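Local structure of alanine glyoxylate transaminase (2ZC0) at residues A[101-106]-A[253-258]; A[173-178]-A[207-212]; A[111-116]-A[274-279]; A[203-208]-A[234-239]. The protein probably transfers the amino group of alanine to glyoxylate, using pyridoxal 5'-phosphate as cofactor, and forms a homodimer. All coordinates share one frame; numbering follows the deposited sequence.

How the interactions relate
The four contacts form two neighbouring pairs. Interactions 1 and 3, with centres about 9 Å apart, meet where Ile103 and Ile105 pack on Ala279 and where Ile258 touches Leu114; helix 106-118 follows strand 101-104. The centres of interactions 2 and 4 are also about 9 Å apart; they share Tyr207 and Asp208, helix 194-207 leading into strand 210-214. About 24 Å separates the centres of interactions 1 and 2, yet both belong to the same mixed sheet, and Ile212 packs against Leu111 of interaction 3. Arg254 of interaction 1 bonds the cofactor phosphate, and Gly106 also lines the pocket, whereas the centre of interaction 4 lies about 24 Å from that of interaction 1. All four touch the second subunit.

Interaction 1. Residues A[101-106]-A[253-258]; sequences IVITIG and FRIGWI. With PMP (4'-deoxy-4'-aminopyridoxal-5'-phosphate), chain F.
Arg254, in the loop that leads into strand 256-259, reaches past Ile105 and Gly106 to the cofactor phosphate. Its CB lies 3.8 Å from Ile105 CG2, the two side chains crossing at about a right angle, and CD stays against the same methyl. Bends at chi2 (-73°) and chi3 (67°) then fold the chain so that the guanidinium turns an edge to the phosphorus and takes Gly106 CA over one face. At the tip, NH2 donates to PMP O3P at 3.0 Å and also to Asp276 O of the second subunit, while NH1 bonds to Thr251 O. Bonds to the phosphate and to these two backbone carbonyls together restrict rotation of the group. In the backbone the strands run antiparallel: Val102 and Ile258 are a hydrogen-bonded pair, with Ile258 N to Val102 O 2.8 Å, and Thr104 N donates to Gly256 O at 2.8 Å. Thr104 OG1 turns back to Gly106 O (2.9 Å). Strand 101-104 forms one edge of the chain's mixed sheet; helices 106-118 and 262-272 cover the Val102, Thr104 and Ile258 side, and helix 78-91 the side of Ile103 and Trp257.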
loop_
_atom_site.group_PDB
_atom_site.type_symbol
_atom_site.label_atom_id
_atom_site.label_comp_id
_atom_site.label_asym_id
_atom_site.label_seq_id
_atom_site.Cartn_x
_atom_site.Cartn_y
_atom_site.Cartn_z
ATOM N N ILE A 101 10.466 -23.284 14.257
ATOM C CA ILE A 101 9.962 -23.953 13.071
ATOM C C ILE A 101 8.464 -23.711 12.973
ATOM O O ILE A 101 7.736 -23.934 13.930
ATOM C CB ILE A 101 10.243 -25.484 13.119
ATOM C CG1 ILE A 101 11.746 -25.747 12.954
ATOM C CG2 ILE A 101 9.438 -26.203 12.047
ATOM C CD1 ILE A 101 12.125 -27.238 12.971
ATOM N N VAL A 102 8.022 -23.220 11.822
ATOM C CA VAL A 102 6.609 -22.952 11.580
ATOM C C VAL A 102 6.180 -23.806 10.382
ATOM O O VAL A 102 6.683 -23.611 9.272
ATOM C CB VAL A 102 6.355 -21.451 11.239
ATOM C CG1 VAL A 102 4.864 -21.198 11.053
ATOM C CG2 VAL A 102 6.920 -20.563 12.340
ATOM N N ILE A 103 5.271 -24.752 10.637
ATOM C CA ILE A 103 4.733 -25.662 9.626
ATOM C C ILE A 103 3.716 -24.902 8.790
ATOM O O ILE A 103 2.649 -24.509 9.280
ATOM C CB ILE A 103 3.996 -26.878 10.246
ATOM C CG1 ILE A 103 4.914 -27.610 11.226
ATOM C CG2 ILE A 103 3.537 -27.836 9.147
ATOM C CD1 ILE A 103 6.267 -27.923 10.669
ATOM N N THR A 104 4.057 -24.738 7.518
ATOM C CA THR A 104 3.254 -24.002 6.566
ATOM C C THR A 104 2.683 -24.919 5.490
ATOM O O THR A 104 2.990 -26.117 5.446
ATOM C CB THR A 104 4.123 -22.923 5.892
ATOM O OG1 THR A 104 5.257 -23.547 5.282
ATOM C CG2 THR A 104 4.620 -21.925 6.920
ATOM N N ILE A 105 1.846 -24.346 4.629
ATOM C CA ILE A 105 1.224 -25.076 3.527
ATOM C C ILE A 105 2.276 -25.198 2.429
ATOM O O ILE A 105 2.223 -24.493 1.420
ATOM C CB ILE A 105 -0.013 -24.299 2.978
ATOM C CG1 ILE A 105 -1.058 -24.130 4.084
ATOM C CG2 ILE A 105 -0.627 -25.042 1.804
ATOM C CD1 ILE A 105 -1.586 -25.437 4.648
ATOM N N GLY A 106 3.259 -26.066 2.652
ATOM C CA GLY A 106 4.328 -26.259 1.679
ATOM C C GLY A 106 5.349 -25.133 1.670
ATOM O O GLY A 106 5.242 -24.184 2.441
ATOM N N PHE A 253 0.871 -33.180 -0.129
ATOM C CA PHE A 253 0.541 -33.177 1.295
ATOM C C PHE A 253 0.544 -31.746 1.854
ATOM O O PHE A 253 -0.079 -31.460 2.875
ATOM C CB PHE A 253 1.524 -34.067 2.089
ATOM C CG PHE A 253 1.296 -35.553 1.901
ATOM C CD1 PHE A 253 0.185 -36.180 2.464
ATOM C CD2 PHE A 253 2.167 -36.314 1.120
ATOM C CE1 PHE A 253 -0.063 -37.546 2.250
ATOM C CE2 PHE A 253 1.930 -37.682 0.898
ATOM C CZ PHE A 253 0.809 -38.298 1.466
ATOM N N ARG A 254 1.248 -30.846 1.176
ATOM C CA ARG A 254 1.299 -29.451 1.602
ATOM C C ARG A 254 1.930 -29.334 2.992
ATOM O O ARG A 254 1.329 -28.761 3.894
ATOM C CB ARG A 254 -0.130 -28.844 1.644
ATOM C CG ARG A 254 -0.990 -29.000 0.368
ATOM C CD ARG A 254 -0.510 -28.086 -0.753
ATOM N NE ARG A 254 0.796 -28.513 -1.208
ATOM C CZ ARG A 254 1.810 -27.711 -1.511
ATOM N NH1 ARG A 254 2.957 -28.258 -1.905
ATOM N NH2 ARG A 254 1.690 -26.387 -1.434
ATOM N N ILE A 255 3.126 -29.892 3.164
ATOM C CA ILE A 255 3.839 -29.825 4.442
ATOM C C ILE A 255 5.193 -29.150 4.232
ATOM O O ILE A 255 6.127 -29.742 3.677
ATOM C CB ILE A 255 4.073 -31.223 5.074
ATOM C CG1 ILE A 255 2.759 -31.789 5.626
ATOM C CG2 ILE A 255 5.073 -31.112 6.241
ATOM C CD1 ILE A 255 2.139 -30.956 6.753
ATOM N N GLY A 256 5.273 -27.896 4.666
ATOM C CA GLY A 256 6.488 -27.124 4.529
ATOM C C GLY A 256 6.770 -26.389 5.823
ATOM O O GLY A 256 6.041 -26.548 6.809
ATOM N N TRP A 257 7.811 -25.569 5.832
ATOM C CA TRP A 257 8.148 -24.864 7.050
ATOM C C TRP A 257 8.968 -23.601 6.858
ATOM O O TRP A 257 9.561 -23.365 5.803
ATOM C CB TRP A 257 8.885 -25.810 8.018
ATOM C CG TRP A 257 10.150 -26.408 7.439
ATOM C CD1 TRP A 257 11.369 -25.800 7.318
ATOM C CD2 TRP A 257 10.290 -27.698 6.823
ATOM N NE1 TRP A 257 12.255 -26.625 6.664
ATOM C CE2 TRP A 257 11.620 -27.796 6.347
ATOM C CE3 TRP A 257 9.421 -28.776 6.622
ATOM C CZ2 TRP A 257 12.101 -28.931 5.678
ATOM C CZ3 TRP A 257 9.895 -29.905 5.955
ATOM C CH2 TRP A 257 11.228 -29.975 5.491
ATOM N N ILE A 258 8.951 -22.777 7.895
ATOM C CA ILE A 258 9.711 -21.558 7.940
ATOM C C ILE A 258 10.642 -21.734 9.129
ATOM O O ILE A 258 10.293 -22.387 10.115
ATOM C CB ILE A 258 8.826 -20.331 8.239
ATOM C CG1 ILE A 258 8.012 -19.942 7.014
ATOM C CG2 ILE A 258 9.690 -19.161 8.683
ATOM C CD1 ILE A 258 7.127 -18.741 7.241
HETATM N N1 PMP F . 10.558 -23.815 -3.815
HETATM C C2 PMP F . 10.971 -24.278 -5.016
HETATM C C2A PMP F . 12.322 -23.769 -5.525
HETATM C C3 PMP F . 10.187 -25.198 -5.763
HETATM O O3 PMP F . 10.642 -25.648 -6.995
HETATM C C4 PMP F . 8.921 -25.634 -5.222
HETATM C C4A PMP F . 8.077 -26.633 -6.036
HETATM N N4A PMP F . 6.774 -26.104 -6.437
HETATM C C5 PMP F . 8.499 -25.071 -3.849
HETATM C C6 PMP F . 9.362 -24.160 -3.194
HETATM C C5A PMP F . 7.177 -25.457 -3.158
HETATM O O4P PMP F . 7.213 -26.535 -2.905
HETATM P P PMP F . 5.835 -27.005 -2.084
HETATM O O1P PMP F . 6.011 -27.520 -0.268
HETATM O O2P PMP F . 5.215 -28.550 -3.021
HETATM O O3P PMP F . 4.518 -25.758 -2.124
#

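Interaction 2. Residues A[173-178]-A[207-212]; sequences QKVKLI and YDLLII
Leu177 and Leu210 lie side by side and point the same way from neighbouring parallel strands, with Leu177 CD2 3.6 Å from Leu210 CB. Ile178 and Leu209 cross at about a right angle and meet by their ends, CD1 to CD1, at 4.1 Å. The other branch of Leu209, CD2, is laid over the backbone of the partner strand, 3.5 Å from both Val175 O and Lys176 CA, with CG anti to its own carbonyl carbon (chi1 -64°) and chi2 at 168° setting the two methyls. These methyls thus divide their contacts between backbone and Ile178. Between the backbones, Leu210 N donates to Lys176 O at 2.9 Å in an almost straight bond (174°), and Ile212 N to Ile178 O at 2.8 Å; between them the bond from Ile178 N to Leu210 O is weak. Ile178 CB and Ile211 CG1 are 4.3 Å apart on the other face from the leucine pair. The two strands and helix 194-207 between them form a beta-alpha-beta unit whose strands are neighbours in the mixed sheet, the helix packing on the face of Ile178 and Ile211. Helix 158-170 packs on Leu209, and helix 106-118 on Leu177 and Ile212 across the sheet.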
loop_
_atom_site.group_PDB
_atom_site.type_symbol
_atom_site.label_atom_id
_atom_site.label_comp_id
_atom_site.label_asym_id
_atom_site.label_seq_id
_atom_site.Cartn_x
_atom_site.Cartn_y
_atom_site.Cartn_z
ATOM N N GLN A 173 17.938 3.102 -4.585
ATOM C CA GLN A 173 16.938 2.054 -4.438
ATOM C C GLN A 173 17.057 1.329 -3.105
ATOM O O GLN A 173 18.155 1.060 -2.617
ATOM C CB GLN A 173 17.053 1.023 -5.574
ATOM C CG GLN A 173 16.710 1.561 -6.958
ATOM C CD GLN A 173 15.212 1.738 -7.177
ATOM O OE1 GLN A 173 14.454 0.759 -7.213
ATOM N NE2 GLN A 173 14.781 2.986 -7.331
ATOM N N LYS A 174 15.911 0.989 -2.532
ATOM C CA LYS A 174 15.896 0.274 -1.273
ATOM C C LYS A 174 15.747 -1.219 -1.504
ATOM O O LYS A 174 14.842 -1.665 -2.204
ATOM C CB LYS A 174 14.752 0.755 -0.401
ATOM C CG LYS A 174 14.505 -0.136 0.796
ATOM C CD LYS A 174 13.240 0.287 1.496
ATOM C CE LYS A 174 12.880 -0.645 2.619
ATOM N NZ LYS A 174 11.431 -0.455 2.940
ATOM N N VAL A 175 16.649 -1.988 -0.916
ATOM C CA VAL A 175 16.611 -3.430 -1.038
ATOM C C VAL A 175 16.888 -4.022 0.333
ATOM O O VAL A 175 17.618 -3.438 1.132
ATOM C CB VAL A 175 17.685 -3.936 -2.031
ATOM C CG1 VAL A 175 19.066 -3.443 -1.607
ATOM C CG2 VAL A 175 17.655 -5.471 -2.080
ATOM N N LYS A 176 16.319 -5.175 0.633
ATOM C CA LYS A 176 16.593 -5.738 1.946
ATOM C C LYS A 176 16.692 -7.244 1.947
ATOM O O LYS A 176 17.346 -7.817 2.816
ATOM C CB LYS A 176 15.514 -5.317 2.950
ATOM C CG LYS A 176 14.328 -6.253 2.998
ATOM C CD LYS A 176 13.309 -5.886 4.090
ATOM C CE LYS A 176 12.477 -4.662 3.718
ATOM N NZ LYS A 176 11.322 -4.514 4.630
ATOM N N LEU A 177 16.049 -7.890 0.983
ATOM C CA LEU A 177 16.066 -9.344 0.941
ATOM C C LEU A 177 16.696 -9.904 -0.313
ATOM O O LEU A 177 16.710 -9.271 -1.374
ATOM C CB LEU A 177 14.634 -9.907 1.039
ATOM C CG LEU A 177 13.662 -9.400 2.111
ATOM C CD1 LEU A 177 12.250 -9.933 1.817
ATOM C CD2 LEU A 177 14.134 -9.844 3.478
ATOM N N ILE A 178 17.198 -11.119 -0.165
ATOM C CA ILE A 178 17.798 -11.863 -1.250
ATOM C C ILE A 178 17.192 -13.246 -1.116
ATOM O O ILE A 178 17.312 -13.861 -0.067
ATOM C CB ILE A 178 19.318 -12.002 -1.094
ATOM C CG1 ILE A 178 20.005 -10.666 -1.349
ATOM C CG2 ILE A 178 19.825 -13.084 -2.045
ATOM C CD1 ILE A 178 21.516 -10.736 -1.164
ATOM N N TYR A 207 26.342 -5.608 3.642
ATOM C CA TYR A 207 25.306 -4.641 3.302
ATOM C C TYR A 207 24.102 -4.715 4.224
ATOM O O TYR A 207 23.128 -3.981 4.045
ATOM C CB TYR A 207 24.880 -4.845 1.853
ATOM C CG TYR A 207 25.973 -4.492 0.874
ATOM C CD1 TYR A 207 26.212 -3.163 0.515
ATOM C CD2 TYR A 207 26.802 -5.478 0.338
ATOM C CE1 TYR A 207 27.252 -2.826 -0.354
ATOM C CE2 TYR A 207 27.849 -5.148 -0.531
ATOM C CZ TYR A 207 28.061 -3.823 -0.867
ATOM O OH TYR A 207 29.082 -3.495 -1.716
ATOM N N ASP A 208 24.177 -5.592 5.218
ATOM C CA ASP A 208 23.091 -5.753 6.181
ATOM C C ASP A 208 21.791 -6.074 5.452
ATOM O O ASP A 208 20.879 -5.252 5.363
ATOM C CB ASP A 208 22.948 -4.484 7.023
ATOM C CG ASP A 208 21.958 -4.646 8.171
ATOM O OD1 ASP A 208 21.695 -5.801 8.598
ATOM O OD2 ASP A 208 21.456 -3.604 8.651
ATOM N N LEU A 209 21.731 -7.293 4.927
ATOM C CA LEU A 209 20.576 -7.780 4.194
ATOM C C LEU A 209 20.154 -9.120 4.786
ATOM O O LEU A 209 20.919 -9.771 5.495
ATOM C CB LEU A 209 20.935 -7.945 2.704
ATOM C CG LEU A 209 21.305 -6.671 1.921
ATOM C CD1 LEU A 209 21.910 -7.009 0.562
ATOM C CD2 LEU A 209 20.061 -5.832 1.743
ATOM N N LEU A 210 18.919 -9.517 4.515
ATOM C CA LEU A 210 18.407 -10.793 4.993
ATOM C C LEU A 210 18.416 -11.706 3.783
ATOM O O LEU A 210 18.326 -11.233 2.647
ATOM C CB LEU A 210 16.982 -10.623 5.530
ATOM C CG LEU A 210 16.750 -10.724 7.049
ATOM C CD1 LEU A 210 17.858 -10.053 7.840
ATOM C CD2 LEU A 210 15.413 -10.105 7.357
ATOM N N ILE A 211 18.547 -13.005 4.021
ATOM C CA ILE A 211 18.577 -14.002 2.954
ATOM C C ILE A 211 17.544 -15.062 3.235
ATOM O O ILE A 211 17.550 -15.647 4.307
ATOM C CB ILE A 211 19.966 -14.735 2.902
ATOM C CG1 ILE A 211 21.063 -13.778 2.459
ATOM C CG2 ILE A 211 19.887 -15.955 1.994
ATOM C CD1 ILE A 211 22.478 -14.346 2.673
ATOM N N ILE A 212 16.658 -15.300 2.276
ATOM C CA ILE A 212 15.643 -16.346 2.405
ATOM C C ILE A 212 16.172 -17.511 1.570
ATOM O O ILE A 212 16.211 -17.424 0.343
ATOM C CB ILE A 212 14.290 -15.926 1.804
ATOM C CG1 ILE A 212 13.708 -14.733 2.574
ATOM C CG2 ILE A 212 13.359 -17.111 1.802
ATOM C CD1 ILE A 212 12.346 -14.315 2.072
#

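Interaction 3. Residues A[111-116]-A[274-279]; sequences LDLLGR and PIDFCA
At the subunit interface near the cofactor, Ile275 of the loop between helices 262-272 and 281-292 sets its tip against helix 106-118 at Asp112, Leu113 and Arg116. No hydrogen bond links the two segments. Ile275 CD1 comes within 3.2 Å of Leu113 CD1, the side chains crossing obliquely; this is tighter than normal van der Waals contact, and with Ile275 chi1 at 122°, away from a staggered value, the exact placement of the methyl is doubtful. The same CD1 lies 3.7 Å from Asp112 OD1, where the two side chains slide past each other in opposite directions. Arg116 meets it tip to tip, NH1 being 4.1 Å away. Both charged groups bond across the interface and not to the loop: Asp112 OD2 is bridged to Arg116 NH1 of the second subunit, and Arg116 NH1 to Asp112 OD2 of the second subunit. Farther along the loop, Asp276 OD2 only grazes Leu113 CD2 at 4.5 Å, its carboxylate being engaged by Lys272 through a salt bridge. Next to it, Phe277 stacks on the ring of Tyr71 and touches a PMP. Contacts of this kind at the dimer interface, beside the cofactor, fit the fold type I aminotransferases, whose active sites lie between two subunits and draw residues from both.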
loop_
_atom_site.group_PDB
_atom_site.type_symbol
_atom_site.label_atom_id
_atom_site.label_comp_id
_atom_site.label_asym_id
_atom_site.label_seq_id
_atom_site.Cartn_x
_atom_site.Cartn_y
_atom_site.Cartn_z
ATOM N N LEU A 111 6.873 -19.177 1.809
ATOM C CA LEU A 111 7.362 -18.028 1.052
ATOM C C LEU A 111 6.325 -16.887 1.000
ATOM O O LEU A 111 6.695 -15.719 0.978
ATOM C CB LEU A 111 7.743 -18.464 -0.371
ATOM C CG LEU A 111 9.197 -18.768 -0.805
ATOM C CD1 LEU A 111 10.191 -18.537 0.313
ATOM C CD2 LEU A 111 9.268 -20.195 -1.325
ATOM N N ASP A 112 5.039 -17.226 0.971
ATOM C CA ASP A 112 3.978 -16.220 0.941
ATOM C C ASP A 112 3.876 -15.560 2.326
ATOM O O ASP A 112 3.776 -14.336 2.442
ATOM C CB ASP A 112 2.648 -16.887 0.547
ATOM C CG ASP A 112 1.459 -15.941 0.643
ATOM O OD1 ASP A 112 0.740 -16.017 1.663
ATOM O OD2 ASP A 112 1.247 -15.129 -0.276
ATOM N N LEU A 113 3.923 -16.376 3.373
ATOM C CA LEU A 113 3.875 -15.855 4.730
ATOM C C LEU A 113 5.044 -14.879 4.953
ATOM O O LEU A 113 4.852 -13.787 5.485
ATOM C CB LEU A 113 3.913 -17.021 5.736
ATOM C CG LEU A 113 2.555 -17.363 6.385
ATOM C CD1 LEU A 113 1.456 -17.269 5.364
ATOM C CD2 LEU A 113 2.589 -18.747 7.032
ATOM N N LEU A 114 6.243 -15.259 4.510
ATOM C CA LEU A 114 7.410 -14.397 4.650
ATOM C C LEU A 114 7.289 -13.099 3.835
ATOM O O LEU A 114 7.689 -12.031 4.294
ATOM C CB LEU A 114 8.692 -15.130 4.209
ATOM C CG LEU A 114 9.594 -15.886 5.212
ATOM C CD1 LEU A 114 9.193 -15.587 6.673
ATOM C CD2 LEU A 114 9.528 -17.352 4.909
ATOM N N GLY A 115 6.766 -13.191 2.616
ATOM C CA GLY A 115 6.646 -11.999 1.802
ATOM C C GLY A 115 5.702 -10.991 2.420
ATOM O O GLY A 115 5.927 -9.779 2.368
ATOM N N ARG A 116 4.641 -11.493 3.026
ATOM C CA ARG A 116 3.665 -10.616 3.638
ATOM C C ARG A 116 4.216 -9.849 4.839
ATOM O O ARG A 116 3.828 -8.719 5.090
ATOM C CB ARG A 116 2.432 -11.426 4.017
ATOM C CG ARG A 116 1.765 -12.044 2.796
ATOM C CD ARG A 116 0.478 -12.743 3.184
ATOM N NE ARG A 116 -0.296 -11.874 4.067
ATOM C CZ ARG A 116 -1.606 -11.961 4.264
ATOM N NH1 ARG A 116 -2.306 -12.899 3.623
ATOM N NH2 ARG A 116 -2.190 -11.104 5.105
ATOM N N PRO A 274 -5.124 -16.604 10.880
ATOM C CA PRO A 274 -6.130 -15.987 9.998
ATOM C C PRO A 274 -5.890 -16.162 8.483
ATOM O O PRO A 274 -6.698 -15.698 7.670
ATOM C CB PRO A 274 -6.124 -14.509 10.411
ATOM C CG PRO A 274 -5.576 -14.525 11.814
ATOM C CD PRO A 274 -4.518 -15.602 11.775
ATOM N N ILE A 275 -4.791 -16.786 8.067
ATOM C CA ILE A 275 -4.649 -16.981 6.628
ATOM C C ILE A 275 -4.804 -18.446 6.206
ATOM O O ILE A 275 -5.444 -18.711 5.196
ATOM C CB ILE A 275 -3.347 -16.355 6.030
ATOM C CG1 ILE A 275 -2.526 -17.433 5.343
ATOM C CG2 ILE A 275 -2.568 -15.602 7.073
ATOM C CD1 ILE A 275 -1.559 -16.864 4.371
ATOM N N ASP A 276 -4.242 -19.395 6.958
ATOM C CA ASP A 276 -4.449 -20.814 6.632
ATOM C C ASP A 276 -4.982 -21.606 7.835
ATOM O O ASP A 276 -5.436 -22.729 7.680
ATOM C CB ASP A 276 -3.165 -21.501 6.106
ATOM C CG ASP A 276 -2.082 -21.654 7.164
ATOM O OD1 ASP A 276 -2.403 -21.878 8.341
ATOM O OD2 ASP A 276 -0.888 -21.577 6.807
ATOM N N PHE A 277 -4.962 -20.981 9.009
ATOM C CA PHE A 277 -5.376 -21.583 10.283
ATOM C C PHE A 277 -4.283 -22.555 10.715
ATOM O O PHE A 277 -3.679 -22.394 11.772
ATOM C CB PHE A 277 -6.731 -22.310 10.212
ATOM C CG PHE A 277 -7.497 -22.250 11.513
ATOM C CD1 PHE A 277 -8.570 -21.373 11.665
ATOM C CD2 PHE A 277 -7.091 -23.001 12.618
ATOM C CE1 PHE A 277 -9.222 -21.239 12.893
ATOM C CE2 PHE A 277 -7.739 -22.872 13.854
ATOM C CZ PHE A 277 -8.805 -21.989 13.991
ATOM N N CYS A 278 -4.031 -23.567 9.895
ATOM C CA CYS A 278 -2.955 -24.517 10.173
ATOM C C CYS A 278 -2.767 -25.447 8.995
ATOM O O CYS A 278 -3.638 -25.567 8.140
ATOM C CB CYS A 278 -3.236 -25.352 11.434
ATOM S SG CYS A 278 -4.584 -26.525 11.278
ATOM N N ALA A 279 -1.596 -26.070 8.945
ATOM C CA ALA A 279 -1.271 -27.045 7.906
ATOM C C ALA A 279 -2.202 -28.229 8.199
ATOM O O ALA A 279 -2.657 -28.399 9.334
ATOM C CB ALA A 279 0.192 -27.466 8.042
#

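Interaction 4. Residues A[203-208]-A[234-239]; sequences IASKYD and DNEGRV
Helix 194-207 ends beside the loop 234-239, Ala204 and Arg238 being the nearest pair with CA atoms 7.4 Å apart, and the helix closes in a Schellman motif with Asp208 at positive phi as the C-prime residue. Arg238, extended from CG to NE, runs along this helix end. Its guanidinium grips Asp208 end-on, NH2 to OD1 at 2.8 Å and NH1 to the same OD1 at 2.9 Å. The bond from NH2 uses the anti lone pair of OD1, whereas that from NH1 comes from above the carboxylate plane; the two flat groups stand 74° apart. Ala204 O lies over one face of the guanidinium. NH2 also bonds Leu209 O. Arg238 NE donates to Glu236 OE2 at 2.8 Å, and Ser205 OG, anti to its backbone N (chi1 169°), donates to Glu236 OE1 at 2.8 Å from the syn side. Serine and arginine together hold Glu236, which would tend to keep its carboxylate ionised. Asp208 has further partners: Tyr6 OH of the second subunit at OD1 and Lys5 of the third subunit, in a salt bridge to OD2. The result is a salt-bridge network of Asp208, Glu236 and Arg238 at a Schellman-capped helix C-terminus.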
loop_
_atom_site.group_PDB
_atom_site.type_symbol
_atom_site.label_atom_id
_atom_site.label_comp_id
_atom_site.label_asym_id
_atom_site.label_seq_id
_atom_site.Cartn_x
_atom_site.Cartn_y
_atom_site.Cartn_z
ATOM N N ILE A 203 28.565 -10.807 1.879
ATOM C CA ILE A 203 27.872 -9.682 1.266
ATOM C C ILE A 203 26.615 -9.283 2.041
ATOM O O ILE A 203 26.334 -8.091 2.220
ATOM C CB ILE A 203 27.514 -10.012 -0.190
ATOM C CG1 ILE A 203 28.818 -10.122 -0.996
ATOM C CG2 ILE A 203 26.577 -8.951 -0.764
ATOM C CD1 ILE A 203 28.620 -10.409 -2.464
ATOM N N ALA A 204 25.871 -10.278 2.515
ATOM C CA ALA A 204 24.669 -10.006 3.289
ATOM C C ALA A 204 25.071 -9.228 4.537
ATOM O O ALA A 204 24.450 -8.220 4.885
ATOM C CB ALA A 204 23.981 -11.306 3.686
ATOM N N SER A 205 26.123 -9.694 5.200
ATOM C CA SER A 205 26.601 -9.035 6.406
ATOM C C SER A 205 27.145 -7.649 6.085
ATOM O O SER A 205 26.892 -6.684 6.811
ATOM C CB SER A 205 27.696 -9.882 7.065
ATOM O OG SER A 205 28.347 -9.157 8.093
ATOM N N LYS A 206 27.882 -7.552 4.985
ATOM C CA LYS A 206 28.484 -6.290 4.569
ATOM C C LYS A 206 27.453 -5.217 4.252
ATOM O O LYS A 206 27.661 -4.048 4.546
ATOM C CB LYS A 206 29.384 -6.521 3.342
ATOM C CG LYS A 206 30.048 -5.260 2.809
ATOM C CD LYS A 206 31.003 -5.578 1.675
ATOM C CE LYS A 206 31.662 -4.318 1.129
ATOM N NZ LYS A 206 32.591 -4.650 -0.002
ATOM N N TYR A 207 26.342 -5.608 3.642
ATOM C CA TYR A 207 25.306 -4.641 3.302
ATOM C C TYR A 207 24.102 -4.715 4.224
ATOM O O TYR A 207 23.128 -3.981 4.045
ATOM C CB TYR A 207 24.880 -4.845 1.853
ATOM C CG TYR A 207 25.973 -4.492 0.874
ATOM C CD1 TYR A 207 26.212 -3.163 0.515
ATOM C CD2 TYR A 207 26.802 -5.478 0.338
ATOM C CE1 TYR A 207 27.252 -2.826 -0.354
ATOM C CE2 TYR A 207 27.849 -5.148 -0.531
ATOM C CZ TYR A 207 28.061 -3.823 -0.867
ATOM O OH TYR A 207 29.082 -3.495 -1.716
ATOM N N ASP A 208 24.177 -5.592 5.218
ATOM C CA ASP A 208 23.091 -5.753 6.181
ATOM C C ASP A 208 21.791 -6.074 5.452
ATOM O O ASP A 208 20.879 -5.252 5.363
ATOM C CB ASP A 208 22.948 -4.484 7.023
ATOM C CG ASP A 208 21.958 -4.646 8.171
ATOM O OD1 ASP A 208 21.695 -5.801 8.598
ATOM O OD2 ASP A 208 21.456 -3.604 8.651
ATOM N N ASP A 234 25.013 -19.587 9.255
ATOM C CA ASP A 234 24.446 -18.297 9.658
ATOM C C ASP A 234 24.708 -17.862 11.106
ATOM O O ASP A 234 23.803 -17.880 11.952
ATOM C CB ASP A 234 22.938 -18.309 9.394
ATOM C CG ASP A 234 22.327 -16.941 9.489
ATOM O OD1 ASP A 234 21.119 -16.863 9.762
ATOM O OD2 ASP A 234 23.043 -15.943 9.281
ATOM N N ASN A 235 25.939 -17.430 11.373
ATOM C CA ASN A 235 26.317 -17.011 12.716
ATOM C C ASN A 235 25.730 -15.649 13.084
ATOM O O ASN A 235 25.562 -15.336 14.260
ATOM C CB ASN A 235 27.845 -16.991 12.856
ATOM C CG ASN A 235 28.489 -15.868 12.074
ATOM O OD1 ASN A 235 28.453 -15.842 10.839
ATOM N ND2 ASN A 235 29.081 -14.924 12.792
ATOM N N GLU A 236 25.415 -14.836 12.084
ATOM C CA GLU A 236 24.817 -13.540 12.360
ATOM C C GLU A 236 23.291 -13.628 12.357
ATOM O O GLU A 236 22.613 -12.665 12.711
ATOM C CB GLU A 236 25.277 -12.511 11.333
ATOM C CG GLU A 236 26.771 -12.332 11.300
ATOM C CD GLU A 236 27.187 -11.145 10.457
ATOM O OE1 GLU A 236 28.410 -10.931 10.297
ATOM O OE2 GLU A 236 26.294 -10.428 9.961
ATOM N N GLY A 237 22.751 -14.780 11.964
ATOM C CA GLY A 237 21.304 -14.953 11.946
ATOM C C GLY A 237 20.603 -14.117 10.886
ATOM O O GLY A 237 19.518 -13.580 11.123
ATOM N N ARG A 238 21.228 -14.011 9.715
ATOM C CA ARG A 238 20.686 -13.239 8.606
ATOM C C ARG A 238 19.940 -14.100 7.605
ATOM O O ARG A 238 19.472 -13.591 6.587
ATOM C CB ARG A 238 21.795 -12.515 7.848
ATOM C CG ARG A 238 22.470 -11.422 8.613
ATOM C CD ARG A 238 23.613 -10.826 7.807
ATOM N NE ARG A 238 24.104 -9.632 8.475
ATOM C CZ ARG A 238 23.380 -8.533 8.640
ATOM N NH1 ARG A 238 23.897 -7.483 9.273
ATOM N NH2 ARG A 238 22.148 -8.483 8.143
ATOM N N VAL A 239 19.856 -15.403 7.834
ATOM C CA VAL A 239 19.113 -16.188 6.872
ATOM C C VAL A 239 17.881 -16.839 7.479
ATOM O O VAL A 239 17.842 -17.239 8.657
ATOM C CB VAL A 239 20.022 -17.232 6.078
ATOM C CG1 VAL A 239 21.485 -17.067 6.441
ATOM C CG2 VAL A 239 19.529 -18.638 6.263
#